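Local coordinates for ThiJ/PfpI family protein (PDB 4P5P) that is a virulence factor of Francisella tularensis subsp. novicida with a flavodoxin-like fold, classed as a cysteine protease and possibly active as a glyoxalase III, at residues N125-A130 / K202-Q207; K153-F158 / A185-A190; T8-V13 / I44-G49; I52-N57 / N77-S82. One frame throughout, in Å; residues are numbered along the deposited sequence.

Contact 1: N125-A130 / K202-Q207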
loop_
_atom_site.group_PDB
_atom_site.type_symbol
_atom_site.label_atom_id
_atom_site.label_comp_id
_atom_site.label_asym_id
_atom_site.label_seq_id
_atom_site.Cartn_x
_atom_site.Cartn_y
_atom_site.Cartn_z
ATOM N N ASN A 125 9.974 15.203 -4.394
ATOM C CA ASN A 125 10.819 14.290 -3.630
ATOM C C ASN A 125 10.224 13.972 -2.257
ATOM O O ASN A 125 10.934 13.883 -1.249
ATOM C CB ASN A 125 12.229 14.873 -3.475
ATOM C CG ASN A 125 13.248 13.838 -3.015
ATOM O OD1 ASN A 125 13.212 12.676 -3.431
ATOM N ND2 ASN A 125 14.160 14.254 -2.142
ATOM N N GLY A 126 8.905 13.793 -2.232
ATOM C CA GLY A 126 8.225 13.342 -1.038
ATOM C C GLY A 126 8.359 11.841 -0.938
ATOM O O GLY A 126 8.966 11.206 -1.796
ATOM N N VAL A 127 7.775 11.268 0.103
ATOM C CA VAL A 127 7.886 9.836 0.340
ATOM C C VAL A 127 6.744 9.086 -0.311
ATOM O O VAL A 127 5.590 9.444 -0.145
ATOM C CB VAL A 127 7.914 9.531 1.845
ATOM C CG1 VAL A 127 7.901 8.031 2.111
ATOM C CG2 VAL A 127 9.135 10.185 2.469
ATOM N N ILE A 128 7.094 8.037 -1.046
ATOM C CA ILE A 128 6.155 7.113 -1.660
ATOM C C ILE A 128 6.370 5.747 -1.040
ATOM O O ILE A 128 7.447 5.178 -1.178
ATOM C CB ILE A 128 6.351 7.031 -3.180
ATOM C CG1 ILE A 128 6.021 8.371 -3.814
ATOM C CG2 ILE A 128 5.460 5.965 -3.797
ATOM C CD1 ILE A 128 6.769 8.613 -5.069
ATOM N N GLY A 129 5.366 5.235 -0.340
ATOM C CA GLY A 129 5.469 3.944 0.312
ATOM C C GLY A 129 4.439 2.949 -0.189
ATOM O O GLY A 129 3.314 3.331 -0.498
ATOM N N ALA A 130 4.805 1.673 -0.295
ATOM C CA ALA A 130 3.829 0.637 -0.637
ATOM C C ALA A 130 4.253 -0.691 -0.040
ATOM O O ALA A 130 5.437 -1.006 -0.038
ATOM C CB ALA A 130 3.659 0.515 -2.142
ATOM N N LYS A 202 13.474 7.668 -2.073
ATOM C CA LYS A 202 12.295 7.903 -1.233
ATOM C C LYS A 202 11.070 7.128 -1.714
ATOM O O LYS A 202 9.949 7.411 -1.301
ATOM C CB LYS A 202 11.985 9.397 -1.139
ATOM C CG LYS A 202 13.002 10.185 -0.314
ATOM C CD LYS A 202 12.496 11.595 -0.128
ATOM C CE LYS A 202 13.334 12.411 0.805
ATOM N NZ LYS A 202 12.737 13.774 0.942
ATOM N N ILE A 203 11.300 6.116 -2.548
ATOM C CA ILE A 203 10.299 5.103 -2.833
ATOM C C ILE A 203 10.602 3.928 -1.911
ATOM O O ILE A 203 11.636 3.276 -2.051
ATOM C CB ILE A 203 10.324 4.652 -4.300
ATOM C CG1 ILE A 203 10.000 5.839 -5.211
ATOM C CG2 ILE A 203 9.330 3.503 -4.516
ATOM C CD1 ILE A 203 10.231 5.571 -6.693
ATOM N N ILE A 204 9.700 3.676 -0.975
ATOM C CA ILE A 204 9.899 2.694 0.070
ATOM C C ILE A 204 8.912 1.564 -0.141
ATOM O O ILE A 204 7.704 1.786 -0.130
ATOM C CB ILE A 204 9.715 3.317 1.465
ATOM C CG1 ILE A 204 10.738 4.445 1.649
ATOM C CG2 ILE A 204 9.876 2.255 2.545
ATOM C CD1 ILE A 204 10.486 5.312 2.860
ATOM N N THR A 205 9.418 0.361 -0.351
ATOM C CA THR A 205 8.559 -0.793 -0.551
ATOM C C THR A 205 8.861 -1.875 0.487
ATOM O O THR A 205 9.961 -1.946 1.040
ATOM C CB THR A 205 8.697 -1.371 -1.985
ATOM O OG1 THR A 205 10.071 -1.625 -2.290
ATOM C CG2 THR A 205 8.158 -0.395 -3.035
ATOM N N ALA A 206 7.858 -2.685 0.778
ATOM C CA ALA A 206 7.947 -3.697 1.825
ATOM C C ALA A 206 7.259 -4.959 1.329
ATOM O O ALA A 206 6.327 -4.904 0.532
ATOM C CB ALA A 206 7.321 -3.196 3.117
ATOM N N GLN A 207 7.734 -6.108 1.789
ATOM C CA GLN A 207 7.398 -7.367 1.142
ATOM C C GLN A 207 6.063 -7.992 1.564
ATOM O O GLN A 207 5.358 -8.538 0.727
ATOM C CB GLN A 207 8.527 -8.360 1.404
ATOM C CG GLN A 207 8.376 -9.687 0.697
ATOM C CD GLN A 207 9.600 -10.554 0.875
ATOM O OE1 GLN A 207 10.713 -10.044 0.998
ATOM N NE2 GLN A 207 9.402 -11.867 0.900
#

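Contact 2: K153-F158 / A185-A190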
loop_
_atom_site.group_PDB
_atom_site.type_symbol
_atom_site.label_atom_id
_atom_site.label_comp_id
_atom_site.label_asym_id
_atom_site.label_seq_id
_atom_site.Cartn_x
_atom_site.Cartn_y
_atom_site.Cartn_z
ATOM N N LYS A 153 15.116 1.135 -10.155
ATOM C CA LYS A 153 15.067 1.326 -8.710
ATOM C C LYS A 153 14.908 -0.006 -7.991
ATOM O O LYS A 153 14.266 -0.925 -8.494
ATOM C CB LYS A 153 13.942 2.292 -8.341
ATOM C CG LYS A 153 14.243 3.706 -8.840
ATOM C CD LYS A 153 13.306 4.747 -8.287
ATOM C CE LYS A 153 13.732 6.152 -8.718
ATOM N NZ LYS A 153 13.795 6.306 -10.202
ATOM N N GLU A 154 15.528 -0.097 -6.818
ATOM C CA GLU A 154 15.426 -1.283 -5.985
ATOM C C GLU A 154 14.100 -1.289 -5.243
ATOM O O GLU A 154 13.793 -0.357 -4.500
ATOM C CB GLU A 154 16.593 -1.347 -5.005
ATOM C CG GLU A 154 17.921 -1.310 -5.732
ATOM C CD GLU A 154 19.102 -1.571 -4.838
ATOM O OE1 GLU A 154 20.248 -1.462 -5.332
ATOM O OE2 GLU A 154 18.892 -1.881 -3.647
ATOM N N VAL A 155 13.319 -2.330 -5.488
ATOM C CA VAL A 155 12.015 -2.502 -4.866
ATOM C C VAL A 155 11.826 -3.934 -4.379
ATOM O O VAL A 155 12.559 -4.858 -4.770
ATOM C CB VAL A 155 10.846 -2.162 -5.845
ATOM C CG1 VAL A 155 10.998 -0.770 -6.428
ATOM C CG2 VAL A 155 10.736 -3.208 -6.965
ATOM N N THR A 156 10.840 -4.105 -3.508
ATOM C CA THR A 156 10.307 -5.412 -3.184
ATOM C C THR A 156 8.786 -5.329 -3.196
ATOM O O THR A 156 8.218 -4.330 -3.667
ATOM C CB THR A 156 10.835 -5.919 -1.813
ATOM O OG1 THR A 156 10.453 -7.283 -1.617
ATOM C CG2 THR A 156 10.315 -5.063 -0.664
ATOM N N GLY A 157 8.144 -6.378 -2.697
ATOM C CA GLY A 157 6.697 -6.523 -2.728
ATOM C C GLY A 157 6.390 -7.997 -2.553
ATOM O O GLY A 157 7.312 -8.807 -2.506
ATOM N N PHE A 158 5.112 -8.353 -2.439
ATOM C CA PHE A 158 4.715 -9.735 -2.171
ATOM C C PHE A 158 5.332 -10.681 -3.209
ATOM O O PHE A 158 5.146 -10.509 -4.412
ATOM C CB PHE A 158 3.188 -9.837 -2.165
ATOM C CG PHE A 158 2.641 -11.014 -1.403
ATOM C CD1 PHE A 158 2.571 -10.996 -0.013
ATOM C CD2 PHE A 158 2.161 -12.123 -2.069
ATOM C CE1 PHE A 158 2.038 -12.072 0.687
ATOM C CE2 PHE A 158 1.630 -13.187 -1.378
ATOM C CZ PHE A 158 1.567 -13.161 0.001
ATOM N N ALA A 185 12.069 -2.349 -12.791
ATOM C CA ALA A 185 12.581 -2.260 -11.425
ATOM C C ALA A 185 13.537 -3.410 -11.115
ATOM O O ALA A 185 13.521 -4.452 -11.787
ATOM C CB ALA A 185 11.434 -2.245 -10.416
ATOM N N LYS A 186 14.378 -3.191 -10.106
ATOM C CA LYS A 186 15.272 -4.219 -9.584
ATOM C C LYS A 186 14.579 -4.849 -8.396
ATOM O O LYS A 186 14.640 -4.312 -7.287
ATOM C CB LYS A 186 16.617 -3.610 -9.188
ATOM C CG LYS A 186 17.340 -2.970 -10.369
ATOM C CD LYS A 186 18.539 -2.152 -9.946
ATOM C CE LYS A 186 19.103 -1.388 -11.134
ATOM N NZ LYS A 186 20.267 -0.542 -10.753
ATOM N N TYR A 187 13.901 -5.969 -8.642
ATOM C CA TYR A 187 13.137 -6.666 -7.621
ATOM C C TYR A 187 13.998 -7.608 -6.809
ATOM O O TYR A 187 14.808 -8.348 -7.358
ATOM C CB TYR A 187 11.985 -7.468 -8.235
ATOM C CG TYR A 187 11.161 -8.177 -7.170
ATOM C CD1 TYR A 187 11.521 -9.435 -6.708
ATOM C CD2 TYR A 187 10.061 -7.560 -6.580
ATOM C CE1 TYR A 187 10.806 -10.070 -5.726
ATOM C CE2 TYR A 187 9.328 -8.198 -5.588
ATOM C CZ TYR A 187 9.719 -9.459 -5.159
ATOM O OH TYR A 187 9.046 -10.147 -4.177
ATOM N N SER A 188 13.796 -7.584 -5.500
ATOM C CA SER A 188 14.394 -8.585 -4.617
ATOM C C SER A 188 13.437 -8.919 -3.489
ATOM O O SER A 188 12.478 -8.187 -3.235
ATOM C CB SER A 188 15.726 -8.107 -4.041
ATOM O OG SER A 188 15.552 -7.040 -3.132
ATOM N N SER A 189 13.689 -10.039 -2.816
ATOM C CA SER A 189 12.880 -10.442 -1.672
ATOM C C SER A 189 13.715 -11.214 -0.667
ATOM O O SER A 189 14.747 -11.814 -1.006
ATOM C CB SER A 189 11.675 -11.298 -2.113
ATOM O OG SER A 189 12.081 -12.553 -2.653
ATOM N N ALA A 190 13.261 -11.185 0.575
ATOM C CA ALA A 190 13.839 -12.023 1.602
ATOM C C ALA A 190 13.099 -13.345 1.633
ATOM O O ALA A 190 12.164 -13.565 0.879
ATOM C CB ALA A 190 13.770 -11.332 2.951
#

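Contact 3: T8-V13 / I44-G49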
loop_
_atom_site.group_PDB
_atom_site.type_symbol
_atom_site.label_atom_id
_atom_site.label_comp_id
_atom_site.label_asym_id
_atom_site.label_seq_id
_atom_site.Cartn_x
_atom_site.Cartn_y
_atom_site.Cartn_z
ATOM N N THR A 8 -6.094 2.726 0.598
ATOM C CA THR A 8 -6.503 1.329 0.592
ATOM C C THR A 8 -7.252 0.964 -0.667
ATOM O O THR A 8 -7.816 1.830 -1.351
ATOM C CB THR A 8 -7.436 0.964 1.751
ATOM O OG1 THR A 8 -8.758 1.441 1.458
ATOM C CG2 THR A 8 -6.946 1.543 3.069
ATOM N N THR A 9 -7.257 -0.330 -0.953
ATOM C CA THR A 9 -8.132 -0.899 -1.956
ATOM C C THR A 9 -9.612 -0.719 -1.597
ATOM O O THR A 9 -9.953 -0.530 -0.429
ATOM C CB THR A 9 -7.827 -2.411 -2.134
ATOM O OG1 THR A 9 -8.553 -2.934 -3.245
ATOM C CG2 THR A 9 -8.198 -3.183 -0.883
ATOM N N SER A 10 -10.462 -0.802 -2.630
ATOM C CA SER A 10 -11.920 -0.866 -2.489
ATOM C C SER A 10 -12.481 -2.178 -3.050
ATOM O O SER A 10 -13.701 -2.404 -3.043
ATOM C CB SER A 10 -12.571 0.327 -3.201
ATOM O OG SER A 10 -12.311 1.531 -2.495
ATOM N N HIS A 11 -11.588 -3.027 -3.560
ATOM C CA HIS A 11 -11.986 -4.252 -4.251
ATOM C C HIS A 11 -12.160 -5.435 -3.311
ATOM O O HIS A 11 -11.217 -5.819 -2.621
ATOM C CB HIS A 11 -10.964 -4.610 -5.313
ATOM C CG HIS A 11 -11.447 -5.648 -6.273
ATOM N ND1 HIS A 11 -12.173 -5.339 -7.402
ATOM C CD2 HIS A 11 -11.329 -6.996 -6.258
ATOM C CE1 HIS A 11 -12.468 -6.453 -8.046
ATOM N NE2 HIS A 11 -11.980 -7.475 -7.366
ATOM N N ASP A 12 -13.355 -6.024 -3.291
ATOM C CA ASP A 12 -13.695 -6.981 -2.236
ATOM C C ASP A 12 -13.888 -8.429 -2.670
ATOM O O ASP A 12 -14.242 -9.255 -1.840
ATOM C CB ASP A 12 -14.967 -6.529 -1.490
ATOM C CG ASP A 12 -16.222 -6.540 -2.363
ATOM O OD1 ASP A 12 -16.121 -6.600 -3.595
ATOM O OD2 ASP A 12 -17.335 -6.440 -1.807
ATOM N N VAL A 13 -13.631 -8.761 -3.932
ATOM C CA VAL A 13 -13.791 -10.143 -4.393
ATOM C C VAL A 13 -12.517 -10.650 -5.046
ATOM O O VAL A 13 -11.879 -9.953 -5.834
ATOM C CB VAL A 13 -14.954 -10.294 -5.395
ATOM C CG1 VAL A 13 -15.042 -11.730 -5.926
ATOM C CG2 VAL A 13 -16.259 -9.896 -4.747
ATOM N N ILE A 44 -6.732 8.941 5.744
ATOM C CA ILE A 44 -6.956 7.667 5.080
ATOM C C ILE A 44 -8.012 7.817 3.997
ATOM O O ILE A 44 -9.047 8.448 4.226
ATOM C CB ILE A 44 -7.410 6.602 6.100
ATOM C CG1 ILE A 44 -6.318 6.381 7.152
ATOM C CG2 ILE A 44 -7.755 5.282 5.415
ATOM C CD1 ILE A 44 -6.793 5.626 8.384
ATOM N N VAL A 45 -7.737 7.246 2.832
ATOM C CA VAL A 45 -8.705 7.170 1.742
ATOM C C VAL A 45 -8.703 5.787 1.124
ATOM O O VAL A 45 -7.756 5.013 1.299
ATOM C CB VAL A 45 -8.423 8.197 0.629
ATOM C CG1 VAL A 45 -8.540 9.607 1.177
ATOM C CG2 VAL A 45 -7.060 7.963 -0.008
ATOM N N SER A 46 -9.766 5.478 0.396
ATOM C CA SER A 46 -9.811 4.282 -0.423
ATOM C C SER A 46 -9.981 4.676 -1.874
ATOM O O SER A 46 -10.231 5.830 -2.188
ATOM C CB SER A 46 -10.952 3.367 0.007
ATOM O OG SER A 46 -12.220 3.946 -0.269
ATOM N N ILE A 47 -9.839 3.716 -2.760
ATOM C CA ILE A 47 -9.997 3.996 -4.180
ATOM C C ILE A 47 -11.385 4.553 -4.487
ATOM O O ILE A 47 -11.508 5.578 -5.158
ATOM C CB ILE A 47 -9.748 2.732 -5.006
ATOM C CG1 ILE A 47 -8.283 2.299 -4.893
ATOM C CG2 ILE A 47 -10.100 2.968 -6.475
ATOM C CD1 ILE A 47 -7.249 3.331 -5.378
ATOM N N MET A 48 -12.430 3.903 -3.998
ATOM C CA MET A 48 -13.787 4.250 -4.419
ATOM C C MET A 48 -14.512 5.099 -3.382
ATOM O O MET A 48 -15.547 5.694 -3.672
ATOM C CB MET A 48 -14.603 2.987 -4.701
ATOM C CG MET A 48 -14.189 2.225 -5.958
ATOM S SD MET A 48 -14.402 3.125 -7.508
ATOM C CE MET A 48 -16.098 3.673 -7.371
ATOM N N GLY A 49 -13.969 5.172 -2.178
ATOM C CA GLY A 49 -14.705 5.773 -1.079
ATOM C C GLY A 49 -15.727 4.770 -0.559
ATOM O O GLY A 49 -15.899 3.674 -1.120
HETATM O O HOH W 1 -14.389 1.375 -0.729
#

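Contact 4: I52-N57 / N77-S82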
loop_
_atom_site.group_PDB
_atom_site.type_symbol
_atom_site.label_atom_id
_atom_site.label_comp_id
_atom_site.label_asym_id
_atom_site.label_seq_id
_atom_site.Cartn_x
_atom_site.Cartn_y
_atom_site.Cartn_z
ATOM N N ILE A 52 -14.607 0.295 3.301
ATOM C CA ILE A 52 -13.320 -0.295 2.975
ATOM C C ILE A 52 -13.400 -1.792 3.271
ATOM O O ILE A 52 -13.575 -2.185 4.419
ATOM C CB ILE A 52 -12.166 0.358 3.771
ATOM C CG1 ILE A 52 -12.043 1.842 3.398
ATOM C CG2 ILE A 52 -10.851 -0.377 3.486
ATOM C CD1 ILE A 52 -10.962 2.617 4.139
ATOM N N PRO A 53 -13.264 -2.635 2.233
ATOM C CA PRO A 53 -13.363 -4.074 2.476
ATOM C C PRO A 53 -12.120 -4.621 3.172
ATOM O O PRO A 53 -10.995 -4.231 2.828
ATOM C CB PRO A 53 -13.511 -4.656 1.070
ATOM C CG PRO A 53 -12.775 -3.716 0.201
ATOM C CD PRO A 53 -12.980 -2.341 0.817
ATOM N N ILE A 54 -12.331 -5.503 4.146
ATOM C CA ILE A 54 -11.230 -6.128 4.873
ATOM C C ILE A 54 -11.137 -7.608 4.496
ATOM O O ILE A 54 -12.121 -8.341 4.554
ATOM C CB ILE A 54 -11.412 -5.973 6.389
ATOM C CG1 ILE A 54 -11.396 -4.489 6.749
ATOM C CG2 ILE A 54 -10.316 -6.737 7.159
ATOM C CD1 ILE A 54 -11.825 -4.214 8.159
ATOM N N ASP A 55 -9.956 -8.051 4.085
ATOM C CA ASP A 55 -9.795 -9.473 3.783
ATOM C C ASP A 55 -9.973 -10.255 5.082
ATOM O O ASP A 55 -9.277 -9.993 6.044
ATOM C CB ASP A 55 -8.436 -9.755 3.155
ATOM C CG ASP A 55 -8.325 -11.184 2.639
ATOM O OD1 ASP A 55 -8.718 -12.119 3.368
ATOM O OD2 ASP A 55 -7.854 -11.366 1.499
ATOM N N PRO A 56 -10.925 -11.197 5.127
ATOM C CA PRO A 56 -11.164 -11.866 6.416
ATOM C C PRO A 56 -9.939 -12.604 6.957
ATOM O O PRO A 56 -9.789 -12.763 8.167
ATOM C CB PRO A 56 -12.301 -12.852 6.102
ATOM C CG PRO A 56 -12.300 -13.001 4.619
ATOM C CD PRO A 56 -11.851 -11.675 4.082
ATOM N N ASN A 57 -9.062 -13.049 6.074
ATOM C CA ASN A 57 -7.883 -13.738 6.542
ATOM C C ASN A 57 -6.980 -12.816 7.362
ATOM O O ASN A 57 -6.192 -13.287 8.172
ATOM C CB ASN A 57 -7.124 -14.349 5.360
ATOM C CG ASN A 57 -7.822 -15.593 4.791
ATOM O OD1 ASN A 57 -8.404 -16.391 5.533
ATOM N ND2 ASN A 57 -7.755 -15.762 3.475
ATOM N N ASN A 77 -15.573 4.945 11.542
ATOM C CA ASN A 77 -16.394 5.605 10.539
ATOM C C ASN A 77 -15.626 5.843 9.233
ATOM O O ASN A 77 -16.226 5.857 8.166
ATOM C CB ASN A 77 -16.977 6.908 11.081
ATOM C CG ASN A 77 -17.981 7.526 10.134
ATOM O OD1 ASN A 77 -19.024 6.936 9.819
ATOM N ND2 ASN A 77 -17.663 8.709 9.656
ATOM N N ILE A 78 -14.306 5.998 9.300
ATOM C CA ILE A 78 -13.499 5.991 8.083
ATOM C C ILE A 78 -13.690 4.671 7.326
ATOM O O ILE A 78 -13.853 4.644 6.099
ATOM C CB ILE A 78 -12.014 6.194 8.387
ATOM C CG1 ILE A 78 -11.776 7.633 8.830
ATOM C CG2 ILE A 78 -11.146 5.857 7.155
ATOM C CD1 ILE A 78 -10.374 7.926 9.289
ATOM N N MET A 79 -13.666 3.563 8.055
ATOM C CA MET A 79 -13.770 2.260 7.401
ATOM C C MET A 79 -15.143 2.053 6.775
ATOM O O MET A 79 -15.279 1.314 5.808
ATOM C CB MET A 79 -13.466 1.131 8.391
ATOM C CG MET A 79 -12.056 1.194 8.948
ATOM S SD MET A 79 -10.757 1.103 7.699
ATOM C CE MET A 79 -10.892 -0.594 7.177
ATOM N N LYS A 80 -16.166 2.707 7.316
ATOM C CA LYS A 80 -17.507 2.566 6.746
ATOM C C LYS A 80 -17.782 3.584 5.642
ATOM O O LYS A 80 -18.414 3.263 4.629
ATOM C CB LYS A 80 -18.558 2.706 7.843
ATOM C CG LYS A 80 -19.992 2.445 7.354
ATOM C CD LYS A 80 -20.101 1.060 6.663
ATOM C CE LYS A 80 -21.501 0.711 6.217
ATOM N N ASN A 81 -17.302 4.805 5.861
ATOM C CA ASN A 81 -17.620 5.970 5.032
ATOM C C ASN A 81 -16.340 6.682 4.623
ATOM O O ASN A 81 -16.155 7.863 4.901
ATOM C CB ASN A 81 -18.542 6.949 5.784
ATOM C CG ASN A 81 -19.961 6.436 5.913
ATOM O OD1 ASN A 81 -20.603 6.067 4.920
ATOM N ND2 ASN A 81 -20.461 6.410 7.142
ATOM N N SER A 82 -15.455 5.969 3.951
ATOM C CA SER A 82 -14.183 6.566 3.573
ATOM C C SER A 82 -14.329 7.581 2.446
ATOM O O SER A 82 -15.220 7.495 1.592
ATOM C CB SER A 82 -13.179 5.485 3.165
ATOM O OG SER A 82 -13.498 4.872 1.936
#

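Contact 1: N125-A130 / K202-Q207
Lys202 reaches over to Asn125 and donates from NZ to the backbone Asn125 O at 2.8 Å, meeting that carbonyl almost head-on (C=O...N angle 175°). Its CG is anti to its own carbonyl carbon (chi1 -71°), and the chain beyond runs fully extended. The Asn125 side chain crosses it at about a right angle, with OD1 3.5 Å from Lys202 CD. Asn125 ND2 stands 3.4 Å from Lys202 NZ, but both are donors and no bond joins them.

From here the two strands, 127-130 and 203-206, run parallel. Ile128 opens the ladder: its N donates to Lys202 O at 2.9 Å, and its O accepts from Ile204 N at 2.7 Å. Ala130 N then bonds to Ile204 O at 2.9 Å. The last rung, Ala206 N to Ala130 O at 3.1 Å, is the most bent, with 136° at the hydrogen. On one face of the sheet Val127 CG1 packs on Ile204 CD1 at 3.8 Å, and both side chains touch Ser222 of helix 212-222. On the other face Ile128 and Ile203 lie against Tyr122 of helix 112-123.

Asn125, with positive phi, is the C-prime residue of the Schellman motif that ends helix 112-123, and strand 127-130 leads on toward Cys132, observed as 3-sulfinoalanine. The ammonium group of Lys202 therefore sits just past a helix C terminus, where the partial negative charge would be expected to stabilise it, while the N-H and C=O groups that face each other along the ladder are paired.

Contact 2: K153-F158 / A185-A190
A short parallel pair of strands, 154-155 and 186-187, lies beside the main sheet, with Val155 bridged to Tyr187 and Glu154 to Lys186. Three backbone bonds hold it: Lys186 N to Lys153 O at 2.8 Å, Val155 N to Lys186 O at 3.0 Å and Ser188 N to Val155 O at 3.1 Å.

Past the bridges, side chains take over the pairing. Thr156 OG1, set anti to its backbone N (chi1 -171°), donates to Ser188 O at 2.7 Å, in the plane of that carbonyl. Tyr187 likewise has CG anti to the backbone N (chi1 -179°), and its ring reaches across to 156-157, with CE2 3.6 Å from Gly157 N. The hydroxyl at its end donates to Gly157 O at 2.8 Å. That oxygen lies in plane at the ring's edge, whereas the hydroxyl stands above the plane of the Gly157 carbonyl. At the other end of the ring, near CD2, Val155 CG2 packs on Ala185 CB at 3.7 Å.

Helix 176-182 supports Tyr187 through Glu177, Leu180 and Val181, and Glu154 forms a salt bridge with Lys198. Just beyond the pair, the Phe158 ring meets that of His133, next in sequence to the oxidised Cys132. Two adjacent parallel strands joined through helices 160-165 and 176-182 make up a beta-alpha-beta crossover, the building unit of alpha/beta folds.

Contact 3: T8-V13 / I44-G49
Ser10 turns its side chain toward the bend that follows strand 40-46 and meets it at Met48. Its OG, anti to the carbonyl carbon and beside the backbone N (chi1 -71°), accepts from Met48 N at 2.8 Å in a fairly straight bond (163° at the hydrogen). The same hydroxyl donates to a water at 2.7 Å, and that water donates a hydrogen bond to Gly49 O at 2.8 Å. Ser10 is thus tied to the turn twice, once directly and once through solvent.

Thr8 approaches Ser46 from the neighbouring strand, on the same face of the sheet. Thr8 OG1 lies 3.3 Å from Ser46 CB but spends its hydrogen within its own segment, on Thr9 O at 3.0 Å, from above that carbonyl's plane. Ser46 OG in turn is bonded to Ser82 OG. Under these side chains the parallel strands 2-8 and 40-46 are closing their ladder: Thr8 N donates to Val45 O at 2.9 Å, and Ile47 N to Thr8 O is a weak bond of 3.1 Å.

The loop leaving Thr8 has ties of its own. Thr9 OG1 accepts from His11 N in an ST turn and is bonded to Asp107, which also receives Ser10 N. Where the strands part, then, the hydroxyl of Ser10 takes over from the backbone, acting as acceptor for one peptide N-H and as donor to the bridging water.

Contact 4: I52-N57 / N77-S82
Ile52 docks on Met79 at the C-terminal end of helix 73-80, where the loop after strand 40-46 meets the end of a helix of this flavodoxin-like alpha/beta fold. The backbone makes the first tie, Ile52 N donating to Met79 O at 2.8 Å in a nearly straight bond (171° at the hydrogen).

From there the side chain can be followed outward. Ile52 CB lies 3.8 Å from Met79 CE, and the CG2 branch touches the same methyl at 3.7 Å. The longer branch runs to Ser82: CG1 rests 3.7 Å from Ser82 OG. With CD1 anti to CA (chi2 179°), the tip extends to Ser82 CB at 3.8 Å and Met79 SD at 3.9 Å. The two side chains, Ile52 and Met79, cross at about a right angle, and the folded methionine chain brings its CE against the isoleucine.

Ser82 brings a polar atom into this apolar packing, but its OG is bonded to Gly50 O. Further along the loop, Ile54 also crosses Met79 at about a right angle, and its CD1 meets Met79 CE at 3.9 Å.

Overall arrangement
Contacts 3 and 4 come first along the chain, and contact 2 is nested later inside the loop that contact 1 closes. Contacts 1 and 3 both belong to the main sheet, their centres about 19 Å apart on opposite sides of the chain's centre: contact 3 pairs strands 2-8 and 40-46, contact 1 strands 127-130 and 203-206. Each has a neighbour off the sheet. Contact 4, centred about 8 Å from contact 3's centre, touches it through two serine hydroxyls. Contact 2, its centre about 12 Å from that of contact 1, meets it where Thr156 N reaches Thr205 OG1. The small parallel pair thus lies on the half of the sheet whose strand 127-130 leads to Cys132.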